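Local coordinates for protein CRISPR pre-crRNA endoribonuclease Cas5d (Mannheimia succiniciproducens, PDB 3KG4) that processes CRISPR precursor RNA as a metal-independent, RNA-binding endoribonuclease in antiviral defence, at residues A120-T125 against K136-F141; K112-V117 against P154-R159; G13-F18 against E67-N72; G40-I45 against Y116-H121. All blocks are in the same frame, centred on the assembly; numbering follows the deposited sequence.

Contact 1: A120-T125 against K136-F141; sequences AHAVMT and KHIEMF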
loop_
_atom_site.group_PDB
_atom_site.type_symbol
_atom_site.label_atom_id
_atom_site.label_comp_id
_atom_site.label_asym_id
_atom_site.label_seq_id
_atom_site.Cartn_x
_atom_site.Cartn_y
_atom_site.Cartn_z
ATOM N N ALA A 120 1.202 -8.774 -1.081
ATOM C CA ALA A 120 -0.164 -9.060 -0.678
ATOM C C ALA A 120 -0.628 -10.411 -1.198
ATOM O O ALA A 120 -0.039 -10.962 -2.163
ATOM C CB ALA A 120 -1.146 -7.922 -1.231
ATOM N N HIS A 121 -1.696 -10.914 -0.602
ATOM C CA HIS A 121 -2.393 -12.065 -1.145
ATOM C C HIS A 121 -3.909 -11.827 -1.085
ATOM O O HIS A 121 -4.392 -10.858 -0.447
ATOM C CB HIS A 121 -1.986 -13.340 -0.380
ATOM C CG HIS A 121 -2.431 -13.368 1.042
ATOM N ND1 HIS A 121 -1.722 -12.782 2.073
ATOM C CD2 HIS A 121 -3.520 -13.921 1.608
ATOM C CE1 HIS A 121 -2.372 -12.970 3.209
ATOM N NE2 HIS A 121 -3.477 -13.643 2.945
ATOM N N ALA A 122 -4.661 -12.697 -1.751
ATOM C CA ALA A 122 -6.127 -12.626 -1.759
ATOM C C ALA A 122 -6.738 -13.647 -0.792
ATOM O O ALA A 122 -6.199 -14.734 -0.616
ATOM C CB ALA A 122 -6.661 -12.853 -3.212
ATOM N N VAL A 123 -7.839 -13.269 -0.137
ATOM C CA VAL A 123 -8.645 -14.189 0.662
ATOM C C VAL A 123 -10.044 -14.152 0.058
ATOM O O VAL A 123 -10.451 -13.118 -0.487
ATOM C CB VAL A 123 -8.689 -13.802 2.164
ATOM C CG1 VAL A 123 -9.342 -12.431 2.379
ATOM C CG2 VAL A 123 -9.444 -14.864 2.985
ATOM N N MET A 124 -10.740 -15.295 0.103
ATOM C CA MET A 124 -12.112 -15.388 -0.389
ATOM C C MET A 124 -13.031 -14.889 0.712
ATOM O O MET A 124 -12.787 -15.149 1.875
ATOM C CB MET A 124 -12.483 -16.834 -0.765
ATOM C CG MET A 124 -11.511 -17.515 -1.712
ATOM S SD MET A 124 -11.080 -16.565 -3.144
ATOM C CE MET A 124 -12.685 -16.343 -3.903
ATOM N N THR A 125 -14.051 -14.134 0.332
ATOM C CA THR A 125 -15.064 -13.635 1.278
ATOM C C THR A 125 -16.254 -14.611 1.378
ATOM O O THR A 125 -16.399 -15.515 0.551
ATOM C CB THR A 125 -15.595 -12.233 0.857
ATOM O OG1 THR A 125 -16.322 -12.317 -0.383
ATOM C CG2 THR A 125 -14.455 -11.255 0.696
ATOM N N LYS A 136 -8.072 -17.135 -10.329
ATOM C CA LYS A 136 -8.524 -16.267 -11.408
ATOM C C LYS A 136 -8.307 -14.784 -11.062
ATOM O O LYS A 136 -7.946 -13.965 -11.915
ATOM C CB LYS A 136 -10.017 -16.510 -11.696
ATOM N N HIS A 137 -8.537 -14.473 -9.792
ATOM C CA HIS A 137 -8.375 -13.110 -9.266
ATOM C C HIS A 137 -6.924 -12.672 -9.248
ATOM O O HIS A 137 -6.605 -11.598 -9.719
ATOM C CB HIS A 137 -8.993 -13.040 -7.878
ATOM C CG HIS A 137 -10.486 -13.193 -7.891
ATOM N ND1 HIS A 137 -11.323 -12.240 -8.435
ATOM C CD2 HIS A 137 -11.283 -14.195 -7.456
ATOM C CE1 HIS A 137 -12.574 -12.647 -8.321
ATOM N NE2 HIS A 137 -12.576 -13.827 -7.727
ATOM N N ILE A 138 -6.037 -13.523 -8.752
ATOM C CA ILE A 138 -4.598 -13.253 -8.855
ATOM C C ILE A 138 -4.181 -13.039 -10.312
ATOM O O ILE A 138 -3.580 -12.033 -10.636
ATOM C CB ILE A 138 -3.756 -14.381 -8.224
ATOM C CG1 ILE A 138 -4.042 -14.499 -6.710
ATOM C CG2 ILE A 138 -2.254 -14.166 -8.520
ATOM C CD1 ILE A 138 -3.454 -13.373 -5.833
ATOM N N GLU A 139 -4.538 -13.972 -11.206
ATOM C CA GLU A 139 -4.200 -13.844 -12.645
ATOM C C GLU A 139 -4.770 -12.567 -13.296
ATOM O O GLU A 139 -4.071 -11.880 -14.014
ATOM C CB GLU A 139 -4.688 -15.094 -13.423
ATOM N N MET A 140 -6.028 -12.230 -13.012
ATOM C CA MET A 140 -6.634 -10.973 -13.528
ATOM C C MET A 140 -5.918 -9.719 -12.980
ATOM O O MET A 140 -5.642 -8.766 -13.732
ATOM C CB MET A 140 -8.128 -10.927 -13.201
ATOM C CG MET A 140 -8.906 -9.718 -13.802
ATOM S SD MET A 140 -10.713 -9.943 -14.084
ATOM C CE MET A 140 -11.163 -11.439 -13.167
ATOM N N PHE A 141 -5.571 -9.731 -11.687
ATOM C CA PHE A 141 -4.832 -8.594 -11.117
ATOM C C PHE A 141 -3.538 -8.402 -11.877
ATOM O O PHE A 141 -3.197 -7.304 -12.288
ATOM C CB PHE A 141 -4.522 -8.778 -9.620
ATOM C CG PHE A 141 -3.612 -7.701 -9.081
ATOM C CD1 PHE A 141 -4.150 -6.529 -8.532
ATOM C CD2 PHE A 141 -2.235 -7.813 -9.191
ATOM C CE1 PHE A 141 -3.336 -5.519 -8.086
ATOM C CE2 PHE A 141 -1.394 -6.815 -8.725
ATOM C CZ PHE A 141 -1.950 -5.646 -8.208
#
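A122 and I138 make the apolar half of this strand-to-helix contact. The CB of A122 lies 4.2 Å from CD1 of I138, a normal distance for two methyl groups. The I138 branch that does the touching is the longer one: CG1 stands beside the backbone N, with chi1 -63°, and a further turn at chi2 of -73° swings CD1 off the helix toward the strand. The small side chain of A122 is consistent with the close approach of the backbones, whose CA atoms at A122 and I138 are 7.3 Å apart.

The second kind of meeting is between a thioether methyl and an aromatic ring. M124 curls along its whole length, each of its three torsions being near -55°, and this folding carries CE within 4.4 Å of CD2 of H137. The methyl approaches the imidazole at an oblique angle. That ring is held by its own polar partners, NE2 bonding to OE2 of E132 and ND1 to NE2 of H46, which probably fixes its rotation whatever the methionine does.

In the ferredoxin-like core, strand 114-124 runs between strands 7-13 and 51-60, and helix 135-146 packs against this sheet. I138 also packs on I7, H137 touches I51, and F141, one turn further along the helix, reaches I7, L9 and helix 35-45.

Contact 2: K112-V117 against P154-R159; sequences KDVAYV and PCMGVR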
loop_
_atom_site.group_PDB
_atom_site.type_symbol
_atom_site.label_atom_id
_atom_site.label_comp_id
_atom_site.label_asym_id
_atom_site.label_seq_id
_atom_site.Cartn_x
_atom_site.Cartn_y
_atom_site.Cartn_z
ATOM N N LYS A 112 7.404 13.437 0.045
ATOM C CA LYS A 112 7.942 13.724 -1.260
ATOM C C LYS A 112 8.781 12.548 -1.767
ATOM O O LYS A 112 9.577 11.987 -1.016
ATOM C CB LYS A 112 8.789 14.997 -1.173
ATOM C CG LYS A 112 9.404 15.433 -2.444
ATOM C CD LYS A 112 10.222 16.712 -2.233
ATOM C CE LYS A 112 10.595 17.325 -3.571
ATOM N NZ LYS A 112 9.409 18.036 -4.136
ATOM N N ASP A 113 8.602 12.215 -3.046
ATOM C CA ASP A 113 9.443 11.253 -3.783
ATOM C C ASP A 113 9.460 9.874 -3.128
ATOM O O ASP A 113 10.464 9.434 -2.564
ATOM C CB ASP A 113 10.865 11.771 -3.964
ATOM C CG ASP A 113 10.936 13.000 -4.865
ATOM O OD1 ASP A 113 10.197 13.084 -5.892
ATOM O OD2 ASP A 113 11.773 13.873 -4.545
ATOM N N VAL A 114 8.326 9.206 -3.191
ATOM C CA VAL A 114 8.154 7.955 -2.508
ATOM C C VAL A 114 8.181 6.818 -3.524
ATOM O O VAL A 114 7.825 7.013 -4.693
ATOM C CB VAL A 114 6.780 7.866 -1.773
ATOM C CG1 VAL A 114 6.646 8.933 -0.720
ATOM C CG2 VAL A 114 5.608 7.960 -2.752
ATOM N N ALA A 115 8.528 5.641 -3.029
ATOM C CA ALA A 115 8.359 4.394 -3.754
ATOM C C ALA A 115 8.310 3.235 -2.795
ATOM O O ALA A 115 9.106 3.147 -1.837
ATOM C CB ALA A 115 9.497 4.212 -4.751
ATOM N N TYR A 116 7.401 2.316 -3.077
ATOM C CA TYR A 116 7.221 1.147 -2.254
ATOM C C TYR A 116 7.081 -0.113 -3.096
ATOM O O TYR A 116 6.749 -0.034 -4.276
ATOM C CB TYR A 116 5.976 1.262 -1.379
ATOM C CG TYR A 116 5.839 2.603 -0.660
ATOM C CD1 TYR A 116 6.491 2.840 0.553
ATOM C CD2 TYR A 116 5.073 3.628 -1.192
ATOM C CE1 TYR A 116 6.388 4.045 1.171
ATOM C CE2 TYR A 116 4.973 4.864 -0.539
ATOM C CZ TYR A 116 5.611 5.047 0.647
ATOM O OH TYR A 116 5.547 6.263 1.303
ATOM N N VAL A 117 7.259 -1.251 -2.447
ATOM C CA VAL A 117 6.680 -2.506 -2.927
ATOM C C VAL A 117 5.640 -2.949 -1.933
ATOM O O VAL A 117 5.882 -2.976 -0.697
ATOM C CB VAL A 117 7.732 -3.643 -3.116
ATOM C CG1 VAL A 117 7.058 -4.901 -3.663
ATOM C CG2 VAL A 117 8.779 -3.161 -4.073
ATOM N N PRO A 154 -5.207 4.541 -9.269
ATOM C CA PRO A 154 -4.746 4.513 -7.867
ATOM C C PRO A 154 -4.042 5.824 -7.455
ATOM O O PRO A 154 -3.440 6.517 -8.264
ATOM C CB PRO A 154 -3.799 3.311 -7.829
ATOM C CG PRO A 154 -3.324 3.129 -9.207
ATOM C CD PRO A 154 -4.442 3.611 -10.122
ATOM N N CYS A 155 -4.129 6.123 -6.162
ATOM C CA CYS A 155 -3.583 7.352 -5.634
ATOM C C CYS A 155 -2.812 7.051 -4.363
ATOM O O CYS A 155 -3.021 6.026 -3.721
ATOM C CB CYS A 155 -4.684 8.384 -5.368
ATOM S SG CYS A 155 -5.739 8.065 -3.978
ATOM N N MET A 156 -1.893 7.956 -4.045
ATOM C CA MET A 156 -1.050 7.839 -2.898
ATOM C C MET A 156 -1.688 8.585 -1.734
ATOM O O MET A 156 -1.185 9.601 -1.309
ATOM C CB MET A 156 0.303 8.424 -3.239
ATOM C CG MET A 156 1.050 7.574 -4.219
ATOM S SD MET A 156 1.693 6.069 -3.401
ATOM C CE MET A 156 3.150 5.976 -4.313
ATOM N N GLY A 157 -2.803 8.057 -1.243
ATOM C CA GLY A 157 -3.440 8.524 -0.030
ATOM C C GLY A 157 -4.510 9.583 -0.216
ATOM O O GLY A 157 -5.467 9.608 0.543
ATOM N N VAL A 158 -4.324 10.484 -1.160
ATOM C CA VAL A 158 -5.363 11.469 -1.489
ATOM C C VAL A 158 -5.489 11.573 -2.988
ATOM O O VAL A 158 -4.521 11.390 -3.723
ATOM C CB VAL A 158 -5.075 12.877 -0.881
ATOM C CG1 VAL A 158 -5.114 12.817 0.676
ATOM C CG2 VAL A 158 -3.749 13.416 -1.395
ATOM N N ARG A 159 -6.689 11.922 -3.442
ATOM C CA ARG A 159 -7.017 11.887 -4.875
ATOM C C ARG A 159 -6.052 12.673 -5.772
ATOM O O ARG A 159 -5.757 12.254 -6.878
ATOM C CB ARG A 159 -8.495 12.331 -5.093
#
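M156 gives up more surface to this contact than any other residue, and both of its close contacts are made by its terminal methyl, CE. The side chain leaves the loop 154-159 with CG beside the backbone N, then bends at chi2 (-74°) and again at chi3 (-145°), which delivers CE to the face of strand 114-124. V114 answers from the strand. Its CG2 stands between the backbone N and the carbonyl carbon and meets CE of M156 at 3.5 Å, the two side chains reaching toward each other tip to tip. That is a snug fit for two methyl groups.

Y116, two residues further along the same side of the strand, supplies the third surface. Its CE2 is 4.3 Å from CE of M156, and the methyl sits at the edge of the ring, near its plane, instead of over a face. One methyl is therefore shared between a branched aliphatic side chain and an aromatic rim. Around the trio, A16 touches both V114 and M156, and I11 touches both Y116 and M156.

The chemistry is wholly apolar across the two segments. All three touching residues are buried, and what joins the loop between helix 135-146 and strand 164-167 to strand 114-124 here is dispersion and the exclusion of water, without directional bonds between the two segments.

Contact 3: G13-F18 against E67-N72; sequences GDYACF and ESVRRN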
loop_
_atom_site.group_PDB
_atom_site.type_symbol
_atom_site.label_atom_id
_atom_site.label_comp_id
_atom_site.label_asym_id
_atom_site.label_seq_id
_atom_site.Cartn_x
_atom_site.Cartn_y
_atom_site.Cartn_z
ATOM N N GLY A 13 5.647 7.748 -6.697
ATOM C CA GLY A 13 4.992 9.044 -6.913
ATOM C C GLY A 13 5.859 10.163 -6.411
ATOM O O GLY A 13 6.666 9.971 -5.521
ATOM N N ASP A 14 5.699 11.352 -6.984
ATOM C CA ASP A 14 6.480 12.500 -6.543
ATOM C C ASP A 14 6.006 12.976 -5.177
ATOM O O ASP A 14 6.784 13.538 -4.438
ATOM C CB ASP A 14 6.362 13.658 -7.541
ATOM C CG ASP A 14 7.106 13.392 -8.869
ATOM O OD1 ASP A 14 7.851 12.392 -8.972
ATOM O OD2 ASP A 14 6.912 14.205 -9.804
ATOM N N TYR A 15 4.721 12.792 -4.897
ATOM C CA TYR A 15 4.074 13.145 -3.617
ATOM C C TYR A 15 3.107 12.081 -3.087
ATOM O O TYR A 15 2.509 11.294 -3.862
ATOM C CB TYR A 15 3.297 14.448 -3.769
ATOM C CG TYR A 15 4.136 15.613 -4.169
ATOM C CD1 TYR A 15 4.970 16.247 -3.242
ATOM C CD2 TYR A 15 4.137 16.077 -5.492
ATOM C CE1 TYR A 15 5.747 17.327 -3.609
ATOM C CE2 TYR A 15 4.915 17.155 -5.866
ATOM C CZ TYR A 15 5.708 17.778 -4.924
ATOM O OH TYR A 15 6.475 18.848 -5.291
ATOM N N ALA A 16 2.941 12.048 -1.761
ATOM C CA ALA A 16 1.970 11.157 -1.115
ATOM C C ALA A 16 1.470 11.796 0.166
ATOM O O ALA A 16 2.194 12.505 0.830
ATOM C CB ALA A 16 2.587 9.779 -0.779
ATOM N N CYS A 17 0.249 11.494 0.529
ATOM C CA CYS A 17 -0.284 11.956 1.778
ATOM C C CYS A 17 -1.213 10.908 2.372
ATOM O O CYS A 17 -2.366 10.759 1.955
ATOM C CB CYS A 17 -1.012 13.310 1.627
ATOM S SG CYS A 17 -1.393 13.964 3.259
ATOM N N PHE A 18 -0.670 10.147 3.325
ATOM C CA PHE A 18 -1.420 9.163 4.059
ATOM C C PHE A 18 -1.783 9.783 5.393
ATOM O O PHE A 18 -1.019 9.754 6.375
ATOM C CB PHE A 18 -0.592 7.895 4.228
ATOM C CG PHE A 18 -0.006 7.423 2.962
ATOM C CD1 PHE A 18 -0.816 6.860 1.969
ATOM C CD2 PHE A 18 1.342 7.607 2.696
ATOM C CE1 PHE A 18 -0.237 6.437 0.732
ATOM C CE2 PHE A 18 1.901 7.192 1.498
ATOM C CZ PHE A 18 1.118 6.609 0.519
ATOM N N GLU A 67 7.278 17.791 2.759
ATOM C CA GLU A 67 7.204 19.174 2.265
ATOM C C GLU A 67 5.814 19.702 2.610
ATOM O O GLU A 67 4.819 18.975 2.459
ATOM C CB GLU A 67 7.452 19.190 0.742
ATOM C CG GLU A 67 7.480 20.547 0.053
ATOM C CD GLU A 67 7.591 20.408 -1.485
ATOM O OE1 GLU A 67 8.509 19.724 -1.981
ATOM O OE2 GLU A 67 6.742 20.958 -2.215
ATOM N N SER A 68 5.736 20.930 3.123
ATOM C CA SER A 68 4.457 21.628 3.241
ATOM C C SER A 68 4.051 22.172 1.851
ATOM O O SER A 68 4.813 22.928 1.239
ATOM C CB SER A 68 4.535 22.783 4.247
ATOM O OG SER A 68 3.245 23.358 4.418
ATOM N N VAL A 69 2.860 21.816 1.377
ATOM C CA VAL A 69 2.379 22.211 0.045
ATOM C C VAL A 69 0.976 22.801 0.123
ATOM O O VAL A 69 0.222 22.528 1.076
ATOM C CB VAL A 69 2.350 21.002 -0.938
ATOM C CG1 VAL A 69 3.746 20.385 -1.120
ATOM C CG2 VAL A 69 1.341 19.966 -0.483
ATOM N N ARG A 70 0.612 23.633 -0.851
ATOM C CA ARG A 70 -0.689 24.330 -0.791
ATOM C C ARG A 70 -1.856 23.393 -1.140
ATOM O O ARG A 70 -1.792 22.653 -2.108
ATOM C CB ARG A 70 -0.714 25.590 -1.687
ATOM N N ARG A 71 -2.902 23.421 -0.317
ATOM C CA ARG A 71 -4.146 22.694 -0.600
ATOM C C ARG A 71 -5.150 23.608 -1.317
ATOM O O ARG A 71 -5.382 24.744 -0.884
ATOM C CB ARG A 71 -4.793 22.178 0.691
ATOM C CG ARG A 71 -4.345 20.806 1.130
ATOM C CD ARG A 71 -5.109 20.322 2.377
ATOM N NE ARG A 71 -6.427 19.771 2.059
ATOM C CZ ARG A 71 -7.334 19.388 2.964
ATOM N NH1 ARG A 71 -7.089 19.473 4.271
ATOM N NH2 ARG A 71 -8.506 18.919 2.551
ATOM N N ASN A 72 -5.747 23.093 -2.393
ATOM C CA ASN A 72 -6.826 23.786 -3.110
ATOM C C ASN A 72 -8.178 23.165 -2.742
ATOM O O ASN A 72 -8.412 21.975 -3.009
ATOM C CB ASN A 72 -6.597 23.707 -4.629
#
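Y15 meets both E67 and V69, and the chain comes to it round a corner. G13 still pairs through its backbone with V114, on the large sheet; at D14 the direction changes, and the strand that follows belongs to the smaller sheet. Y15 then points its ring at segment 67-72. With CG beside the backbone N (chi1 -60°), the phenol extends until OH lies 3.7 Å from OE2 of E67, too far for a hydrogen bond. OE1 of E67 is near the ring plane, at its edge, while the carboxylate stands almost upright to the ring, at 86°. The stronger partner of that carboxylate is K112, which forms a salt bridge with OE1. On the apolar side, CE1 of Y15 comes within 4.4 Å of CG1 of V69, approaching obliquely. Beyond the tyrosine, A16 and C17 turn to other partners, A16 packing on V114 and C17 on V110.

Strand 107-112 explains the 9.0 Å separation between the CA atoms of Y15 and E67: it pairs antiparallel with both 15-16 and 66-70, and the tyrosine packs on its V110 and K112 while reaching the strand beyond.

Contact 4: G40-I45 against Y116-H121; sequences GILSAI and YVIEAH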
loop_
_atom_site.group_PDB
_atom_site.type_symbol
_atom_site.label_atom_id
_atom_site.label_comp_id
_atom_site.label_asym_id
_atom_site.label_seq_id
_atom_site.Cartn_x
_atom_site.Cartn_y
_atom_site.Cartn_z
ATOM N N GLY A 40 -6.290 -0.135 -1.002
ATOM C CA GLY A 40 -7.019 0.725 -1.954
ATOM C C GLY A 40 -6.379 0.695 -3.332
ATOM O O GLY A 40 -7.068 0.652 -4.358
ATOM N N ILE A 41 -5.061 0.736 -3.358
ATOM C CA ILE A 41 -4.321 0.793 -4.584
ATOM C C ILE A 41 -4.499 -0.545 -5.322
ATOM O O ILE A 41 -4.755 -0.542 -6.533
ATOM C CB ILE A 41 -2.843 1.131 -4.351
ATOM C CG1 ILE A 41 -2.653 2.617 -4.007
ATOM C CG2 ILE A 41 -1.960 0.715 -5.575
ATOM C CD1 ILE A 41 -1.220 2.976 -3.624
ATOM N N LEU A 42 -4.397 -1.672 -4.589
ATOM C CA LEU A 42 -4.590 -2.985 -5.200
ATOM C C LEU A 42 -6.027 -3.156 -5.757
ATOM O O LEU A 42 -6.181 -3.642 -6.855
ATOM C CB LEU A 42 -4.299 -4.100 -4.217
ATOM C CG LEU A 42 -2.865 -4.172 -3.624
ATOM C CD1 LEU A 42 -2.739 -5.423 -2.714
ATOM C CD2 LEU A 42 -1.807 -4.199 -4.673
ATOM N N SER A 43 -7.026 -2.751 -4.979
ATOM C CA SER A 43 -8.428 -2.835 -5.340
ATOM C C SER A 43 -8.793 -1.986 -6.566
ATOM O O SER A 43 -9.676 -2.386 -7.321
ATOM C CB SER A 43 -9.280 -2.428 -4.143
ATOM O OG SER A 43 -8.984 -3.250 -3.052
ATOM N N ALA A 44 -8.097 -0.868 -6.773
ATOM C CA ALA A 44 -8.259 0.007 -7.937
ATOM C C ALA A 44 -7.839 -0.685 -9.243
ATOM O O ALA A 44 -8.431 -0.440 -10.315
ATOM C CB ALA A 44 -7.458 1.279 -7.764
ATOM N N ILE A 45 -6.826 -1.544 -9.140
ATOM C CA ILE A 45 -6.411 -2.406 -10.250
ATOM C C ILE A 45 -7.367 -3.605 -10.426
ATOM O O ILE A 45 -7.861 -3.853 -11.515
ATOM C CB ILE A 45 -4.936 -2.852 -10.088
ATOM C CG1 ILE A 45 -4.007 -1.630 -10.119
ATOM C CG2 ILE A 45 -4.561 -3.849 -11.201
ATOM C CD1 ILE A 45 -2.551 -1.877 -9.663
ATOM N N TYR A 116 7.401 2.316 -3.077
ATOM C CA TYR A 116 7.221 1.147 -2.254
ATOM C C TYR A 116 7.081 -0.113 -3.096
ATOM O O TYR A 116 6.749 -0.034 -4.276
ATOM C CB TYR A 116 5.976 1.262 -1.379
ATOM C CG TYR A 116 5.839 2.603 -0.660
ATOM C CD1 TYR A 116 6.491 2.840 0.553
ATOM C CD2 TYR A 116 5.073 3.628 -1.192
ATOM C CE1 TYR A 116 6.388 4.045 1.171
ATOM C CE2 TYR A 116 4.973 4.864 -0.539
ATOM C CZ TYR A 116 5.611 5.047 0.647
ATOM O OH TYR A 116 5.547 6.263 1.303
ATOM N N VAL A 117 7.259 -1.251 -2.447
ATOM C CA VAL A 117 6.680 -2.506 -2.927
ATOM C C VAL A 117 5.640 -2.949 -1.933
ATOM O O VAL A 117 5.882 -2.976 -0.697
ATOM C CB VAL A 117 7.732 -3.643 -3.116
ATOM C CG1 VAL A 117 7.058 -4.901 -3.663
ATOM C CG2 VAL A 117 8.779 -3.161 -4.073
ATOM N N ILE A 118 4.478 -3.302 -2.473
ATOM C CA ILE A 118 3.376 -3.879 -1.715
ATOM C C ILE A 118 3.310 -5.356 -2.007
ATOM O O ILE A 118 3.194 -5.766 -3.188
ATOM C CB ILE A 118 2.049 -3.271 -2.157
ATOM C CG1 ILE A 118 2.091 -1.748 -2.022
ATOM C CG2 ILE A 118 0.890 -3.931 -1.406
ATOM C CD1 ILE A 118 2.584 -1.252 -0.655
ATOM N N GLU A 119 3.411 -6.153 -0.948
ATOM C CA GLU A 119 3.317 -7.586 -1.061
ATOM C C GLU A 119 2.032 -8.008 -0.379
ATOM O O GLU A 119 1.818 -7.649 0.768
ATOM C CB GLU A 119 4.524 -8.239 -0.397
ATOM C CG GLU A 119 4.615 -9.704 -0.627
ATOM C CD GLU A 119 5.998 -10.250 -0.152
ATOM O OE1 GLU A 119 7.040 -9.820 -0.675
ATOM O OE2 GLU A 119 6.003 -11.118 0.738
ATOM N N ALA A 120 1.202 -8.774 -1.081
ATOM C CA ALA A 120 -0.164 -9.060 -0.678
ATOM C C ALA A 120 -0.628 -10.411 -1.198
ATOM O O ALA A 120 -0.039 -10.962 -2.163
ATOM C CB ALA A 120 -1.146 -7.922 -1.231
ATOM N N HIS A 121 -1.696 -10.914 -0.602
ATOM C CA HIS A 121 -2.393 -12.065 -1.145
ATOM C C HIS A 121 -3.909 -11.827 -1.085
ATOM O O HIS A 121 -4.392 -10.858 -0.447
ATOM C CB HIS A 121 -1.986 -13.340 -0.380
ATOM C CG HIS A 121 -2.431 -13.368 1.042
ATOM N ND1 HIS A 121 -1.722 -12.782 2.073
ATOM C CD2 HIS A 121 -3.520 -13.921 1.608
ATOM C CE1 HIS A 121 -2.372 -12.970 3.209
ATOM N NE2 HIS A 121 -3.477 -13.643 2.945
#
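L42 drops from the first helix of a ferredoxin-like fold onto I118 and A120 of the sheet. The topology is that of the beta-alpha-beta-beta-alpha-beta module: strand 7-13, helix 35-45, strand 51-60, strand 114-124, helix 135-146 and strand 164-167, with the four strands ordered 4-1-3-2, as in other Cas5-family and related RNA-processing proteins.

In the leucine, CG lies beside the backbone N and opposite the carbonyl carbon (chi1 -60°), and chi2 of -177° sends CD1 onward to the strand. CD1 alone reaches CB of A120, while both leucine methyls lie near CG2 of I118. On the strand, I118 offers its short branch: CG2 is anti to the backbone N, while CG1 takes the position beside it. CG2 of I118 meets CD1 of L42, slightly the nearer methyl, at 4.1 Å, the two side chains slanting past one another.

A120, two residues on, presents its CB from the same face, whereas the intervening E119 points to the other side of the sheet, where R8 and Y59 bind its carboxylate. The alternation keeps the charged E119 off the side where L42 packs. L42 is further enclosed by I7 and I55 from the flanking strands and by F141 of the other helix. The CA atoms of L42 and I118 are 8.7 Å apart, and the tightest point is CD1 of L42 against CB of A120, at 3.3 Å, shorter than a usual van der Waals contact.

Overall arrangement
Strand 114-124 is the common thread: contacts 2, 4 and 1 follow one another along it. The centre of contact 4 is about 11 Å from that of contact 2 and about 11 Å from that of contact 1, while the centres of contacts 1 and 2 are about 22 Å apart. Contact 4 touches both others. I41 packs on P154 and M156 of contact 2, while F141 of contact 1 sits against L42 and I45, so the two helices share one apolar layer over the sheet. Contact 3 lies about 10 Å from contact 2, centre to centre, and is tied to it by a probable hydrogen bond from D113 N to D14 O, 2.6 Å. Contacts 2 and 3 share one side of the chain's centre; contact 1 lies opposite.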